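Long-range contacts in Blr6230 protein (Bradyrhizobium diazoefficiens USDA 110, PDB 5NGG), which is a subclass B3 metallo-beta-lactamase that probably hydrolyses the beta-lactam ring of antibiotics with two active-site zinc ions: residues I60-G65 / V162-T167; T167-H172 / W184-K189; P179-W184 / F199-T204. All coordinates share one frame; numbering follows the deposited sequence. Where two conformers were deposited one is given.

In the fold
Contact 1 comes first along the chain. It closes a long loop between the turn at 62-65, which joins strands 58-62 and 65-69 of the seven-stranded sheet, and the turn at 164-167 at the edge of the five-stranded sheet. It thereby ties the two sheets of the sandwich together. Contact 2 follows in series and shares T167. It pairs strands 167-173 and 182-190 as a hairpin. Contact 3 crosses contact 2, since their segments alternate in the chain, and the two share W184. It joins the start of strand 182-190 to the loop after strand 193-199, beside the dinuclear zinc site.

Contact 1. Residues I60-G65 / V162-T167; sequences IKTSQG and VTLGDT
T62 and S63 meet D166 and T167 where two beta turns lie against each other, a type I turn from T62 to G65 and a type II' turn from L164 to T167, with the CA atoms of Q64 and G165 4.7 Å apart. The carboxylate of D166 carries the polar part. Its OD1 accepts from S63 N at 3.0 Å, with an N-H...O angle of 163°. T167 OG1 donates to the same OD1 from the opposite face of the carboxylate plane. S63 answers with OG, which takes a weak bond from D166 N at 3.0 Å. CG of D166 stands between its own backbone N and carbonyl carbon (chi1 60°), 3.3 Å from S63 OG. A water donates both to D166 OD2 and to K61 O. In the alpha-beta/beta-alpha sandwich of metallo-beta-lactamases, these turns bring the two sheets together at one end of the core. Each turn joins antiparallel neighbours of its own sheet. T62 OG1 braces the first turn from within. It accepts from Q64 N at 2.9 Å, an ST turn, and donates to G65 O from above the carbonyl plane. G65 O is thus gripped twice, because T62 N also bonds to it. The apolar part lies deeper. T62 CG2 packs 3.6 Å from T167 CB, and I60 CG2 touches the methyl CG2 of T167. L164 crosses T62 at about a right angle. Its CG, anti to the backbone N (chi1 -179°), comes 3.5 Å from T62 OG1. L164 CD2 reaches G65 C at 3.7 Å, while CD1 lies near Q64 O. I67 of strand 65-69 also touches I60, T62 and L164. On the outer side Q64 CG rests on G165 CA.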
ATOM      1  N   ILE A  60     -13.020  -2.026   1.838  1.00  7.65           N
ATOM      2  CA  ILE A  60     -13.865  -0.851   1.710  1.00  8.13           C
ATOM      3  C   ILE A  60     -15.262  -1.368   1.355  1.00  8.90           C
ATOM      4  O   ILE A  60     -15.443  -2.031   0.335  1.00  9.33           O
ATOM      5  CB  ILE A  60     -13.325   0.116   0.643  1.00  9.46           C
ATOM      6  CG1 ILE A  60     -11.885   0.568   0.950  1.00  9.09           C
ATOM      7  CG2 ILE A  60     -14.239   1.324   0.556  1.00 10.53           C
ATOM      8  CD1 ILE A  60     -11.166   1.168  -0.231  1.00 12.64           C
ATOM      9  N   LYS A  61     -16.227  -1.107   2.231  1.00  8.91           N
ATOM     10  CA  LYS A  61     -17.577  -1.607   2.038  1.00  9.83           C
ATOM     11  C   LYS A  61     -18.380  -0.635   1.187  1.00 10.60           C
ATOM     12  O   LYS A  61     -18.538   0.522   1.562  1.00 12.73           O
ATOM     13  CB  LYS A  61     -18.236  -1.811   3.394  1.00 10.82           C
ATOM     14  CG  LYS A  61     -19.608  -2.455   3.320  1.00 13.99           C
ATOM     15  CD  LYS A  61     -20.231  -2.604   4.699  1.00 17.63           C
ATOM     16  CE  LYS A  61     -21.523  -3.398   4.671  1.00 21.74           C
ATOM     17  NZ  LYS A  61     -22.078  -3.619   6.038  0.80 24.39           N
ATOM     18  N   THR A  62     -18.891  -1.117   0.057  1.00 11.69           N
ATOM     19  CA  THR A  62     -19.718  -0.309  -0.823  1.00 12.34           C
ATOM     20  C   THR A  62     -21.116  -0.920  -0.918  1.00 12.84           C
ATOM     21  O   THR A  62     -21.366  -2.070  -0.549  1.00 14.88           O
ATOM     22  CB  THR A  62     -19.129  -0.164  -2.255  1.00 12.43           C
ATOM     23  OG1 THR A  62     -19.567  -1.257  -3.073  1.00 12.75           O
ATOM     24  CG2 THR A  62     -17.595  -0.051  -2.226  1.00 12.41           C
ATOM     25  N   SER A  63     -22.013  -0.147  -1.508  1.00 13.73           N
ATOM     26  CA  SER A  63     -23.364  -0.597  -1.762  1.00 15.63           C
ATOM     27  C   SER A  63     -23.437  -1.743  -2.787  1.00 16.06           C
ATOM     28  O   SER A  63     -24.498  -2.332  -2.929  1.00 18.05           O
ATOM     29  CB  SER A  63     -24.200   0.580  -2.270  1.00 16.36           C
ATOM     30  OG  SER A  63     -23.609   1.098  -3.444  1.00 17.34           O
ATOM     31  N   GLN A  64     -22.375  -2.006  -3.550  1.00 15.49           N
ATOM     32  CA  GLN A  64     -22.385  -3.058  -4.583  1.00 17.82           C
ATOM     33  C   GLN A  64     -21.295  -4.088  -4.373  1.00 17.57           C
ATOM     34  O   GLN A  64     -20.893  -4.781  -5.321  1.00 20.38           O
ATOM     35  CB  GLN A  64     -22.278  -2.427  -5.973  1.00 17.69           C
ATOM     36  CG  GLN A  64     -23.514  -1.613  -6.333  1.00 20.02           C
ATOM     37  CD  GLN A  64     -24.748  -2.471  -6.573  0.90 26.00           C
ATOM     38  OE1 GLN A  64     -24.649  -3.630  -6.988  0.90 26.62           O
ATOM     39  NE2 GLN A  64     -25.917  -1.906  -6.306  0.90 26.86           N
ATOM     40  N   GLY A  65     -20.811  -4.197  -3.142  1.00 14.80           N
ATOM     41  CA  GLY A  65     -19.799  -5.181  -2.824  1.00 15.17           C
ATOM     42  C   GLY A  65     -18.596  -4.563  -2.162  1.00 12.48           C
ATOM     43  O   GLY A  65     -18.618  -3.420  -1.752  1.00 13.64           O
ATOM     44  N   VAL A 162     -12.051   5.288 -10.032  1.00 12.84           N
ATOM     45  CA  VAL A 162     -12.502   3.913  -9.965  1.00 13.13           C
ATOM     46  C   VAL A 162     -13.713   3.865  -9.036  1.00 12.89           C
ATOM     47  O   VAL A 162     -13.618   4.294  -7.885  1.00 13.68           O
ATOM     48  CB  VAL A 162     -11.362   3.021  -9.425  1.00 15.05           C
ATOM     49  CG1 VAL A 162     -11.821   1.596  -9.284  1.00 19.40           C
ATOM     50  CG2 VAL A 162     -10.153   3.091 -10.343  1.00 16.96           C
ATOM     51  N   THR A 163     -14.840   3.344  -9.524  1.00 14.04           N
ATOM     52  CA  THR A 163     -16.109   3.346  -8.779  1.00 15.28           C
ATOM     53  C   THR A 163     -16.643   1.926  -8.606  1.00 15.33           C
ATOM     54  O   THR A 163     -16.659   1.148  -9.568  1.00 19.02           O
ATOM     55  CB  THR A 163     -17.144   4.220  -9.508  1.00 18.49           C
ATOM     56  OG1 THR A 163     -16.666   5.566  -9.562  1.00 18.76           O
ATOM     57  CG2 THR A 163     -18.490   4.234  -8.808  1.00 21.59           C
ATOM     58  N   LEU A 164     -17.076   1.597  -7.384  1.00 15.30           N
ATOM     59  CA  LEU A 164     -17.932   0.426  -7.137  1.00 15.12           C
ATOM     60  C   LEU A 164     -19.132   0.900  -6.334  1.00 14.12           C
ATOM     61  O   LEU A 164     -18.974   1.417  -5.218  1.00 15.06           O
ATOM     62  CB  LEU A 164     -17.192  -0.680  -6.372  1.00 14.76           C
ATOM     63  CG  LEU A 164     -18.005  -1.963  -6.076  1.00 14.81           C
ATOM     64  CD1 LEU A 164     -18.408  -2.717  -7.343  1.00 16.98           C
ATOM     65  CD2 LEU A 164     -17.257  -2.893  -5.136  1.00 14.78           C
ATOM     66  N   GLY A 165     -20.322   0.785  -6.923  1.00 16.64           N
ATOM     67  CA  GLY A 165     -21.513   1.232  -6.250  1.00 18.50           C
ATOM     68  C   GLY A 165     -21.449   2.699  -5.873  1.00 17.41           C
ATOM     69  O   GLY A 165     -21.239   3.563  -6.720  1.00 20.86           O
ATOM     70  N   ASP A 166     -21.611   2.963  -4.579  1.00 17.56           N
ATOM     71  CA  ASP A 166     -21.612   4.311  -4.006  1.00 17.21           C
ATOM     72  C   ASP A 166     -20.240   4.908  -3.669  1.00 17.73           C
ATOM     73  O   ASP A 166     -20.170   5.997  -3.095  1.00 21.65           O
ATOM     74  CB  ASP A 166     -22.482   4.338  -2.733  1.00 21.76           C
ATOM     75  CG  ASP A 166     -21.999   3.377  -1.646  1.00 22.33           C
ATOM     76  OD1 ASP A 166     -20.955   2.690  -1.809  1.00 18.84           O
ATOM     77  OD2 ASP A 166     -22.712   3.270  -0.631  1.00 28.66           O
ATOM     78  N   THR A 167     -19.157   4.217  -4.027  1.00 15.05           N
ATOM     79  CA  THR A 167     -17.819   4.574  -3.567  1.00 13.59           C
ATOM     80  C   THR A 167     -16.867   4.778  -4.741  1.00 13.10           C
ATOM     81  O   THR A 167     -16.766   3.935  -5.608  1.00 14.45           O
ATOM     82  CB  THR A 167     -17.302   3.475  -2.625  1.00 15.51           C
ATOM     83  OG1 THR A 167     -18.164   3.402  -1.482  1.00 15.73           O
ATOM     84  CG2 THR A 167     -15.907   3.750  -2.142  1.00 16.94           C
TER
HETATM   85  O   HOH W   1     -21.251   2.152   1.781  1.00 42.21           O

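Contact 2. Residues T167-H172 / W184-K189; sequences TTLTAH and WEMTVK. With ZN (zinc ion), chain E.
T170 and E185 face each other as an antiparallel hydrogen-bonded pair in the hairpin of strands 167-173 and 182-190. T170 N donates to E185 O at 2.8 Å, and E185 N returns a bond to T170 O. A171 and W184 form the next, non-hydrogen-bonded pair. Two waters extend the pairing toward T167. One links T168 O to T187 N, and the other touches T168 O, T170 OG1 and E185 O. Outside the hairpin, W184 NE1 bonds to N99 O.

The apolar contacts lie on the face that holds L169, A171 and W184. A171 CB sits over one face of the W184 indole, 4.2 Å from the centroid of its six-membered ring, a CH-pi contact. L169 CB meets W184 CE3 at 3.9 Å. L169 CG packs on M186 CB, also at 3.9 Å.

The polar side-chain contact lies on the other face. E185 has CG anti to the backbone N (chi1 -179°), and its extended chain carries the carboxylate to the H172 ring. H172 NE2 donates to E185 OE1 at 2.7 Å, on the anti side and 15° out of the carboxylate plane. The ring and carboxylate planes are 31° apart. H172 ND1 binds, at 2.0 Å, a zinc ion separate from the dinuclear site, and E158 and K229 also bind this metal. E185 is therefore a second-shell residue of that separate site. Together with the metal at ND1, its bond probably helps to set the rotation of the imidazole, and its negative charge probably makes ND1 a stronger donor to the zinc.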
ATOM      1  N   THR A 167     -19.157   4.217  -4.027  1.00 15.05           N
ATOM      2  CA  THR A 167     -17.819   4.574  -3.567  1.00 13.59           C
ATOM      3  C   THR A 167     -16.867   4.778  -4.741  1.00 13.10           C
ATOM      4  O   THR A 167     -16.766   3.935  -5.608  1.00 14.45           O
ATOM      5  CB  THR A 167     -17.302   3.475  -2.625  1.00 15.51           C
ATOM      6  OG1 THR A 167     -18.164   3.402  -1.482  1.00 15.73           O
ATOM      7  CG2 THR A 167     -15.907   3.750  -2.142  1.00 16.94           C
ATOM      8  N   THR A 168     -16.191   5.917  -4.749  1.00 12.21           N
ATOM      9  CA  THR A 168     -15.211   6.247  -5.789  1.00 12.47           C
ATOM     10  C   THR A 168     -13.847   6.576  -5.174  1.00 12.17           C
ATOM     11  O   THR A 168     -13.738   7.359  -4.209  1.00 13.97           O
ATOM     12  CB  THR A 168     -15.707   7.445  -6.606  1.00 14.81           C
ATOM     13  OG1 THR A 168     -16.924   7.084  -7.255  1.00 16.48           O
ATOM     14  CG2 THR A 168     -14.695   7.873  -7.673  1.00 16.35           C
ATOM     15  N   LEU A 169     -12.793   6.017  -5.776  1.00 10.86           N
ATOM     16  CA  LEU A 169     -11.422   6.354  -5.413  1.00  9.85           C
ATOM     17  C   LEU A 169     -10.745   7.003  -6.610  1.00 10.78           C
ATOM     18  O   LEU A 169     -11.038   6.650  -7.773  1.00 13.41           O
ATOM     19  CB  LEU A 169     -10.619   5.129  -4.969  1.00 10.59           C
ATOM     20  CG  LEU A 169     -11.153   4.423  -3.714  1.00 10.25           C
ATOM     21  CD1 LEU A 169     -12.049   3.230  -4.063  1.00 12.03           C
ATOM     22  CD2 LEU A 169     -10.027   3.990  -2.811  1.00 10.59           C
ATOM     23  N   THR A 170      -9.826   7.930  -6.326  1.00 10.23           N
ATOM     24  CA  THR A 170      -9.046   8.619  -7.344  1.00 10.85           C
ATOM     25  C   THR A 170      -7.582   8.184  -7.229  1.00 10.28           C
ATOM     26  O   THR A 170      -6.992   8.212  -6.142  1.00  9.45           O
ATOM     27  CB  THR A 170      -9.154  10.140  -7.184  1.00 13.55           C
ATOM     28  OG1 THR A 170     -10.528  10.514  -7.298  1.00 15.41           O
ATOM     29  CG2 THR A 170      -8.355  10.877  -8.251  1.00 14.74           C
ATOM     30  N   ALA A 171      -7.001   7.765  -8.355  1.00  9.08           N
ATOM     31  CA  ALA A 171      -5.593   7.385  -8.435  1.00  9.11           C
ATOM     32  C   ALA A 171      -4.700   8.604  -8.475  1.00  9.18           C
ATOM     33  O   ALA A 171      -4.934   9.526  -9.270  1.00 11.25           O
ATOM     34  CB  ALA A 171      -5.363   6.531  -9.673  1.00  9.74           C
ATOM     35  N   HIS A 172      -3.624   8.560  -7.701  1.00  9.29           N
ATOM     36  CA  HIS A 172      -2.537   9.527  -7.816  1.00  9.72           C
ATOM     37  C   HIS A 172      -1.232   8.808  -8.099  1.00 10.00           C
ATOM     38  O   HIS A 172      -0.874   7.872  -7.392  1.00 10.73           O
ATOM     39  CB  HIS A 172      -2.385  10.331  -6.537  1.00 10.00           C
ATOM     40  CG  HIS A 172      -3.547  11.199  -6.234  1.00 10.95           C
ATOM     41  ND1 HIS A 172      -3.680  12.473  -6.732  1.00 12.27           N
ATOM     42  CD2 HIS A 172      -4.652  10.953  -5.506  1.00 12.28           C
ATOM     43  CE1 HIS A 172      -4.813  12.991  -6.298  1.00 13.77           C
ATOM     44  NE2 HIS A 172      -5.418  12.089  -5.545  1.00 14.57           N
ATOM     45  N   TRP A 184      -4.158   6.172  -3.384  1.00  7.28           N
ATOM     46  CA  TRP A 184      -5.586   6.221  -3.701  1.00  7.66           C
ATOM     47  C   TRP A 184      -6.334   7.144  -2.735  1.00  7.95           C
ATOM     48  O   TRP A 184      -6.240   6.973  -1.524  1.00  8.31           O
ATOM     49  CB  TRP A 184      -6.161   4.812  -3.587  1.00  8.01           C
ATOM     50  CG  TRP A 184      -5.679   3.845  -4.618  1.00  8.14           C
ATOM     51  CD1 TRP A 184      -4.673   2.926  -4.505  1.00  8.58           C
ATOM     52  CD2 TRP A 184      -6.180   3.724  -5.942  1.00  8.80           C
ATOM     53  NE1 TRP A 184      -4.539   2.230  -5.663  1.00  9.09           N
ATOM     54  CE2 TRP A 184      -5.458   2.689  -6.569  1.00  8.51           C
ATOM     55  CE3 TRP A 184      -7.193   4.370  -6.661  1.00  9.36           C
ATOM     56  CZ2 TRP A 184      -5.738   2.273  -7.876  1.00  9.84           C
ATOM     57  CZ3 TRP A 184      -7.444   3.980  -7.937  1.00 10.56           C
ATOM     58  CH2 TRP A 184      -6.738   2.925  -8.536  1.00 10.37           C
ATOM     59  N   GLU A 185      -7.069   8.106  -3.288  1.00  8.59           N
ATOM     60  CA  GLU A 185      -7.813   9.073  -2.484  1.00  9.02           C
ATOM     61  C   GLU A 185      -9.306   8.753  -2.487  1.00  8.80           C
ATOM     62  O   GLU A 185      -9.887   8.419  -3.520  1.00 10.00           O
ATOM     63  CB  GLU A 185      -7.587  10.466  -3.048  1.00  9.73           C
ATOM     64  CG  GLU A 185      -8.279  11.575  -2.285  1.00 13.71           C
ATOM     65  CD  GLU A 185      -8.022  12.956  -2.865  1.00 17.19           C
ATOM     66  OE1 GLU A 185      -7.367  13.081  -3.941  1.00 24.69           O
ATOM     67  OE2 GLU A 185      -8.522  13.925  -2.234  1.00 20.48           O
ATOM     68  N   MET A 186      -9.937   8.876  -1.325  1.00  8.59           N
ATOM     69  CA  MET A 186     -11.402   8.738  -1.244  0.70 10.19           C
ATOM     70  C   MET A 186     -11.946   9.550  -0.098  1.00  9.37           C
ATOM     71  O   MET A 186     -11.235   9.892   0.835  1.00 11.45           O
ATOM     72  CB  MET A 186     -11.874   7.292  -1.125  0.70 10.58           C
ATOM     73  CG  MET A 186     -11.471   6.589   0.154  0.70 10.57           C
ATOM     74  SD  MET A 186     -12.206   4.941   0.320  0.70 10.95           S
ATOM     75  CE  MET A 186     -13.868   5.375   0.820  0.70 11.23           C
ATOM     76  N   THR A 187     -13.227   9.884  -0.213  1.00 10.00           N
ATOM     77  CA  THR A 187     -13.913  10.642   0.809  1.00  9.48           C
ATOM     78  C   THR A 187     -14.698   9.686   1.720  1.00 10.20           C
ATOM     79  O   THR A 187     -15.368   8.741   1.254  1.00 11.13           O
ATOM     80  CB  THR A 187     -14.917  11.600   0.156  1.00 11.59           C
ATOM     81  OG1 THR A 187     -14.211  12.390  -0.795  1.00 13.24           O
ATOM     82  CG2 THR A 187     -15.613  12.497   1.170  1.00 11.88           C
ATOM     83  N   VAL A 188     -14.644   9.988   3.016  1.00  9.95           N
ATOM     84  CA  VAL A 188     -15.462   9.307   4.034  1.00 10.19           C
ATOM     85  C   VAL A 188     -16.217  10.351   4.832  1.00 10.50           C
ATOM     86  O   VAL A 188     -15.923  11.556   4.732  1.00 11.42           O
ATOM     87  CB  VAL A 188     -14.612   8.407   4.994  1.00 10.39           C
ATOM     88  CG1 VAL A 188     -13.928   7.295   4.208  1.00 10.69           C
ATOM     89  CG2 VAL A 188     -13.604   9.227   5.787  1.00 10.61           C
ATOM     90  N   LYS A 189     -17.152   9.888   5.652  1.00 11.30           N
ATOM     91  CA  LYS A 189     -17.843  10.736   6.601  1.00 11.89           C
ATOM     92  C   LYS A 189     -17.261  10.547   7.988  1.00 13.05           C
ATOM     93  O   LYS A 189     -16.981   9.419   8.424  1.00 15.71           O
ATOM     94  CB  LYS A 189     -19.320  10.379   6.680  1.00 14.75           C
ATOM     95  CG  LYS A 189     -20.065  10.430   5.371  1.00 18.08           C
ATOM     96  CD  LYS A 189     -19.962  11.750   4.642  1.00 19.14           C
ATOM     97  CE  LYS A 189     -20.452  12.915   5.464  1.00 21.45           C
ATOM     98  NZ  LYS A 189     -20.640  14.138   4.631  1.00 22.58           N
TER
HETATM   99 ZN    ZN E 303      -2.456  13.645  -7.871  1.00 12.96          ZN
HETATM  100  O   HOH W   2     -14.755   9.257  -2.576  1.00 17.17           O
HETATM  101  O   HOH W   3     -12.209  10.017  -5.111  1.00 20.43           O

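Contact 3. Residues P179-W184 / F199-T204; sequences PGCTSW and FFCSGT. With ACT (acetate ion), chain F.
The C181-C201 disulfide ties two loops beside the dinuclear zinc site. C181 SG, anti to its backbone N (chi1 -151°), meets C201 SG at 2.1 Å, with a C-S-S-C torsion of 111°. C201 CB lies 3.3 Å from T182 O. Next to the bridge, S183 OG accepts from C201 N at 3.0 Å, a rather bent bond of 140°. The same hydroxyl is hydrogen-bonded to T174 OG1, and it lies near F200 CD1.

Beyond S183 the backbones pair as antiparallel strands. F199 N donates to W184 O at 2.8 Å, and W184 N donates to F199 O. W184 O also lies at the edge of the F199 ring, in its plane. The CB atoms of the two residues meet at 4.2 Å.

On the far side of the disulfide, S202 OG and T204 OG1 each donate to the same acetate oxygen at 2.7 Å. S202 OG also accepts from T204 N at 3.3 Å, an ST turn. The acetate probably came from the crystallisation liquor. The zinc ligands are close at hand: C201 O bonds to H101 ND1, and T204 O to H177 ND1. These carbonyls probably help to orient the zinc-binding histidines, a second-shell role consistent with the dinuclear site of a B3 metallo-beta-lactamase.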
ATOM      1  N   PRO A 179       7.808   1.712  -9.780  1.00  9.24           N
ATOM      2  CA  PRO A 179       7.552   2.628 -10.896  1.00 10.72           C
ATOM      3  C   PRO A 179       6.084   3.029 -11.064  1.00 10.46           C
ATOM      4  O   PRO A 179       5.805   4.135 -11.548  1.00 12.46           O
ATOM      5  CB  PRO A 179       8.111   1.883 -12.118  1.00 13.20           C
ATOM      6  CG  PRO A 179       8.135   0.460 -11.711  1.00 14.35           C
ATOM      7  CD  PRO A 179       8.432   0.454 -10.242  1.00 11.10           C
ATOM      8  N   GLY A 180       5.184   2.134 -10.685  1.00  9.34           N
ATOM      9  CA  GLY A 180       3.743   2.349 -10.810  1.00  9.46           C
ATOM     10  C   GLY A 180       3.023   2.572  -9.491  1.00  9.20           C
ATOM     11  O   GLY A 180       1.795   2.471  -9.453  1.00  9.92           O
ATOM     12  N   CYS A 181       3.764   2.942  -8.444  1.00  8.72           N
ATOM     13  CA  CYS A 181       3.218   3.169  -7.103  1.00  8.22           C
ATOM     14  C   CYS A 181       2.067   4.201  -7.194  1.00  8.44           C
ATOM     15  O   CYS A 181       2.280   5.317  -7.731  1.00  9.90           O
ATOM     16  CB  CYS A 181       4.376   3.698  -6.240  1.00  9.91           C
ATOM     17  SG  CYS A 181       4.405   3.390  -4.458  1.00 11.54           S
ATOM     18  N   THR A 182       0.890   3.793  -6.714  1.00  7.96           N
ATOM     19  CA  THR A 182      -0.335   4.577  -6.836  1.00  8.38           C
ATOM     20  C   THR A 182      -0.920   4.787  -5.456  1.00  7.53           C
ATOM     21  O   THR A 182      -1.205   3.831  -4.730  1.00  8.69           O
ATOM     22  CB  THR A 182      -1.344   3.853  -7.736  1.00  9.36           C
ATOM     23  OG1 THR A 182      -0.745   3.637  -9.030  1.00 11.07           O
ATOM     24  CG2 THR A 182      -2.624   4.660  -7.911  1.00 10.20           C
ATOM     25  N   SER A 183      -1.111   6.044  -5.098  1.00  7.73           N
ATOM     26  CA  SER A 183      -1.792   6.430  -3.871  1.00  7.55           C
ATOM     27  C   SER A 183      -3.251   6.721  -4.188  1.00  7.99           C
ATOM     28  O   SER A 183      -3.555   7.401  -5.155  1.00 11.07           O
ATOM     29  CB  SER A 183      -1.121   7.659  -3.258  1.00  8.57           C
ATOM     30  OG  SER A 183       0.231   7.367  -2.888  1.00  9.00           O
ATOM     31  N   TRP A 184      -4.158   6.172  -3.384  1.00  7.28           N
ATOM     32  CA  TRP A 184      -5.586   6.221  -3.701  1.00  7.66           C
ATOM     33  C   TRP A 184      -6.334   7.144  -2.735  1.00  7.95           C
ATOM     34  O   TRP A 184      -6.240   6.973  -1.524  1.00  8.31           O
ATOM     35  CB  TRP A 184      -6.161   4.812  -3.587  1.00  8.01           C
ATOM     36  CG  TRP A 184      -5.679   3.845  -4.618  1.00  8.14           C
ATOM     37  CD1 TRP A 184      -4.673   2.926  -4.505  1.00  8.58           C
ATOM     38  CD2 TRP A 184      -6.180   3.724  -5.942  1.00  8.80           C
ATOM     39  NE1 TRP A 184      -4.539   2.230  -5.663  1.00  9.09           N
ATOM     40  CE2 TRP A 184      -5.458   2.689  -6.569  1.00  8.51           C
ATOM     41  CE3 TRP A 184      -7.193   4.370  -6.661  1.00  9.36           C
ATOM     42  CZ2 TRP A 184      -5.738   2.273  -7.876  1.00  9.84           C
ATOM     43  CZ3 TRP A 184      -7.444   3.980  -7.937  1.00 10.56           C
ATOM     44  CH2 TRP A 184      -6.738   2.925  -8.536  1.00 10.37           C
ATOM     45  N   PHE A 199      -4.768   6.427   0.808  1.00  7.34           N
ATOM     46  CA  PHE A 199      -3.984   5.200   0.936  1.00  7.14           C
ATOM     47  C   PHE A 199      -2.658   5.495   0.212  1.00  7.38           C
ATOM     48  O   PHE A 199      -2.538   5.317  -1.002  1.00  8.37           O
ATOM     49  CB  PHE A 199      -4.710   4.029   0.286  1.00  7.91           C
ATOM     50  CG  PHE A 199      -6.044   3.699   0.907  1.00  7.60           C
ATOM     51  CD1 PHE A 199      -7.228   4.299   0.465  1.00  8.57           C
ATOM     52  CD2 PHE A 199      -6.141   2.739   1.902  1.00  7.93           C
ATOM     53  CE1 PHE A 199      -8.449   3.939   1.013  1.00  8.96           C
ATOM     54  CE2 PHE A 199      -7.349   2.401   2.462  1.00  8.53           C
ATOM     55  CZ  PHE A 199      -8.502   3.011   2.019  1.00  8.67           C
ATOM     56  N   PHE A 200      -1.687   6.010   0.966  1.00  8.21           N
ATOM     57  CA  PHE A 200      -0.384   6.370   0.421  1.00  8.81           C
ATOM     58  C   PHE A 200       0.336   5.079   0.032  1.00  9.19           C
ATOM     59  O   PHE A 200       0.258   4.086   0.740  1.00 13.02           O
ATOM     60  CB  PHE A 200       0.388   7.175   1.470  1.00  9.85           C
ATOM     61  CG  PHE A 200       1.772   7.577   1.023  1.00 10.61           C
ATOM     62  CD1 PHE A 200       1.934   8.410  -0.064  1.00 11.83           C
ATOM     63  CD2 PHE A 200       2.919   7.115   1.693  1.00 11.61           C
ATOM     64  CE1 PHE A 200       3.194   8.797  -0.494  1.00 13.14           C
ATOM     65  CE2 PHE A 200       4.184   7.467   1.246  1.00 13.08           C
ATOM     66  CZ  PHE A 200       4.328   8.317   0.162  1.00 14.44           C
ATOM     67  N   CYS A 201       1.044   5.099  -1.092  1.00  8.76           N
ATOM     68  CA  CYS A 201       1.565   3.851  -1.632  1.00  8.79           C
ATOM     69  C   CYS A 201       2.829   3.323  -1.035  1.00  9.68           C
ATOM     70  O   CYS A 201       3.124   2.157  -1.285  1.00 12.37           O
ATOM     71  CB  CYS A 201       1.718   3.962  -3.154  1.00 10.40           C
ATOM     72  SG  CYS A 201       3.127   4.905  -3.702  1.00 11.38           S
ATOM     73  N   SER A 202       3.577   4.167  -0.337  1.00 10.78           N
ATOM     74  CA  SER A 202       4.955   3.943   0.216  1.00 10.55           C
ATOM     75  C   SER A 202       5.937   4.872  -0.452  1.00 10.08           C
ATOM     76  O   SER A 202       5.942   4.964  -1.677  1.00 12.57           O
ATOM     77  CB  SER A 202       5.555   2.545   0.063  1.00 12.15           C
ATOM     78  OG  SER A 202       6.891   2.604   0.550  1.00 14.82           O
ATOM     79  N   GLY A 203       6.817   5.463   0.357  1.00 10.37           N
ATOM     80  CA  GLY A 203       7.942   6.248  -0.149  1.00  9.57           C
ATOM     81  C   GLY A 203       9.285   5.883   0.470  1.00  9.17           C
ATOM     82  O   GLY A 203      10.199   6.715   0.465  1.00 10.31           O
ATOM     83  N   THR A 204       9.419   4.661   0.977  1.00  9.04           N
ATOM     84  CA  THR A 204      10.662   4.210   1.580  1.00  8.92           C
ATOM     85  C   THR A 204      11.658   3.782   0.489  1.00  7.93           C
ATOM     86  O   THR A 204      11.244   3.365  -0.603  1.00  8.20           O
ATOM     87  CB  THR A 204      10.441   3.024   2.519  1.00  9.68           C
ATOM     88  OG1 THR A 204       9.924   1.957   1.749  1.00  9.77           O
ATOM     89  CG2 THR A 204       9.485   3.371   3.674  1.00 12.17           C
TER
HETATM   90  C   ACT F 304       7.441  -0.616   1.983  1.00 11.87           C
HETATM   91  O   ACT F 304       7.638   0.597   2.152  1.00 13.56           O
HETATM   92  OXT ACT F 304       6.412  -1.035   1.390  1.00  8.98           O
HETATM   93  CH3 ACT F 304       8.469  -1.555   2.536  1.00 16.36           C